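Tll1590 protein (Thermosynechococcus elongatus, PDB 6LDQ) is a glycosyltransferase-family protein with a Rossmann-like domain of the GT-B type. Local coordinates at residues H133-S137 against E177-L181. Sequence-based numbering, arbitrary orientation.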
loop_
_atom_site.group_PDB
_atom_site.type_symbol
_atom_site.label_atom_id
_atom_site.label_comp_id
_atom_site.label_asym_id
_atom_site.label_seq_id
_atom_site.Cartn_x
_atom_site.Cartn_y
_atom_site.Cartn_z
ATOM N N HIS A 133 5.757 -0.768 -2.243
ATOM C CA HIS A 133 5.528 -0.476 -0.842
ATOM C C HIS A 133 6.182 0.839 -0.467
ATOM O O HIS A 133 7.344 1.078 -0.806
ATOM C CB HIS A 133 6.045 -1.582 0.056
ATOM C CG HIS A 133 5.588 -1.406 1.456
ATOM N ND1 HIS A 133 4.519 -2.090 1.980
ATOM C CD2 HIS A 133 5.951 -0.507 2.392
ATOM C CE1 HIS A 133 4.311 -1.687 3.221
ATOM N NE2 HIS A 133 5.177 -0.735 3.501
ATOM N N THR A 134 5.431 1.686 0.223
ATOM C CA THR A 134 5.956 2.912 0.800
ATOM C C THR A 134 6.335 2.690 2.269
ATOM O O THR A 134 5.494 2.293 3.082
ATOM C CB THR A 134 4.944 4.040 0.679
ATOM O OG1 THR A 134 4.752 4.352 -0.723
ATOM C CG2 THR A 134 5.465 5.257 1.427
ATOM N N TYR A 135 7.588 2.986 2.590
ATOM C CA TYR A 135 8.153 2.892 3.934
ATOM C C TYR A 135 7.837 4.135 4.758
ATOM O O TYR A 135 7.823 5.247 4.236
ATOM C CB TYR A 135 9.679 2.776 3.869
ATOM C CG TYR A 135 10.270 2.869 5.260
ATOM C CD1 TYR A 135 9.984 1.897 6.172
ATOM C CD2 TYR A 135 11.025 3.945 5.686
ATOM C CE1 TYR A 135 10.447 1.899 7.452
ATOM C CE2 TYR A 135 11.527 3.967 7.013
ATOM C CZ TYR A 135 11.204 2.918 7.875
ATOM O OH TYR A 135 11.605 2.843 9.179
ATOM N N HIS A 136 7.616 3.954 6.067
ATOM C CA HIS A 136 7.632 5.093 6.980
ATOM C C HIS A 136 8.256 4.697 8.309
ATOM O O HIS A 136 8.022 3.597 8.817
ATOM C CB HIS A 136 6.255 5.687 7.299
ATOM C CG HIS A 136 5.397 5.921 6.100
ATOM N ND1 HIS A 136 5.511 7.049 5.309
ATOM C CD2 HIS A 136 4.415 5.169 5.550
ATOM C CE1 HIS A 136 4.625 6.982 4.329
ATOM N NE2 HIS A 136 3.951 5.848 4.446
ATOM N N SER A 137 9.005 5.625 8.884
ATOM C CA SER A 137 9.549 5.444 10.219
ATOM C C SER A 137 8.541 5.876 11.282
ATOM O O SER A 137 8.257 7.071 11.417
ATOM C CB SER A 137 10.848 6.223 10.366
ATOM O OG SER A 137 11.901 5.584 9.673
ATOM N N GLU A 177 15.234 8.498 6.179
ATOM C CA GLU A 177 14.603 7.192 6.362
ATOM C C GLU A 177 15.246 6.125 5.479
ATOM O O GLU A 177 15.329 4.960 5.884
ATOM C CB GLU A 177 13.091 7.305 6.120
ATOM C CG GLU A 177 12.466 8.403 6.995
ATOM C CD GLU A 177 10.975 8.229 7.300
ATOM O OE1 GLU A 177 10.241 7.533 6.556
ATOM O OE2 GLU A 177 10.526 8.831 8.303
ATOM N N GLU A 178 15.728 6.496 4.284
ATOM C CA GLU A 178 16.557 5.571 3.509
ATOM C C GLU A 178 17.823 5.205 4.273
ATOM O O GLU A 178 18.282 4.056 4.230
ATOM C CB GLU A 178 16.933 6.192 2.157
ATOM C CG GLU A 178 16.898 5.207 0.999
ATOM C CD GLU A 178 18.135 4.362 0.960
ATOM O OE1 GLU A 178 19.131 4.791 1.557
ATOM O OE2 GLU A 178 18.125 3.284 0.331
ATOM N N ALA A 179 18.431 6.184 4.934
ATOM C CA ALA A 179 19.642 5.897 5.689
ATOM C C ALA A 179 19.334 4.946 6.833
ATOM O O ALA A 179 20.083 3.995 7.082
ATOM C CB ALA A 179 20.252 7.196 6.207
ATOM N N TYR A 180 18.214 5.176 7.519
ATOM C CA TYR A 180 17.826 4.296 8.619
ATOM C C TYR A 180 17.597 2.878 8.123
ATOM O O TYR A 180 18.087 1.914 8.724
ATOM C CB TYR A 180 16.566 4.818 9.310
ATOM C CG TYR A 180 15.898 3.754 10.148
ATOM C CD1 TYR A 180 16.369 3.452 11.421
ATOM C CD2 TYR A 180 14.813 3.021 9.659
ATOM C CE1 TYR A 180 15.779 2.460 12.195
ATOM C CE2 TYR A 180 14.215 2.023 10.429
ATOM C CZ TYR A 180 14.703 1.745 11.693
ATOM O OH TYR A 180 14.103 0.761 12.461
ATOM N N LEU A 181 16.820 2.733 7.044
ATOM C CA LEU A 181 16.527 1.414 6.494
ATOM C C LEU A 181 17.811 0.644 6.211
ATOM O O LEU A 181 17.950 -0.524 6.591
ATOM C CB LEU A 181 15.695 1.551 5.215
ATOM C CG LEU A 181 14.188 1.239 5.205
ATOM C CD1 LEU A 181 13.646 1.433 3.794
ATOM C CD2 LEU A 181 13.869 -0.174 5.709
HETATM O O HOH W 1 10.115 7.054 4.104
HETATM O O HOH W 2 7.569 9.063 5.901
#
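Tyr135 lies with one ring face against Leu181, whose CG sits 4.1 Å from the ring centroid and only 5° off the normal, a CH-pi contact. The same ring meets the aliphatic part of Glu177 at its edge, where Glu177 CB is 3.8 Å from Tyr135 CE2. The phenol end reaches Tyr180, which crosses it at about a right angle, with Tyr135 OH 3.0 Å from Tyr180 CE2. With CG anti to the backbone N (chi1 172°), the Tyr135 ring is laid between Leu181 and Glu177 and its hydroxyl brought to the Tyr180 ring. Tyr135 OH and Ser137 OG lie 2.8 Å apart in a hydrogen bond.

The polar half centres on Glu177 OE1. Ser137 N donates to Glu177 OE1 over 3.3 Å, a long bond arriving from above the carboxylate plane. A water shared with His136 ND1 also donates to OE1; a second water bridge, to Tyr135 O, is doubtful because its leg to OE1 is too short. Farther out, His136 NE2 is hydrogen-bonded to Asn112 OD1, and the His136 ring packs edge-to-face with Tyr32. Helix 153-166 borders Tyr135, Tyr180 and Leu181.

The contact thus joins the loop leaving the C-terminal end of parallel strand 130-134 to helix 175-185, which follows neighbouring strand 169-172, an arrangement characteristic of a Rossmann-like domain of the GT-B type.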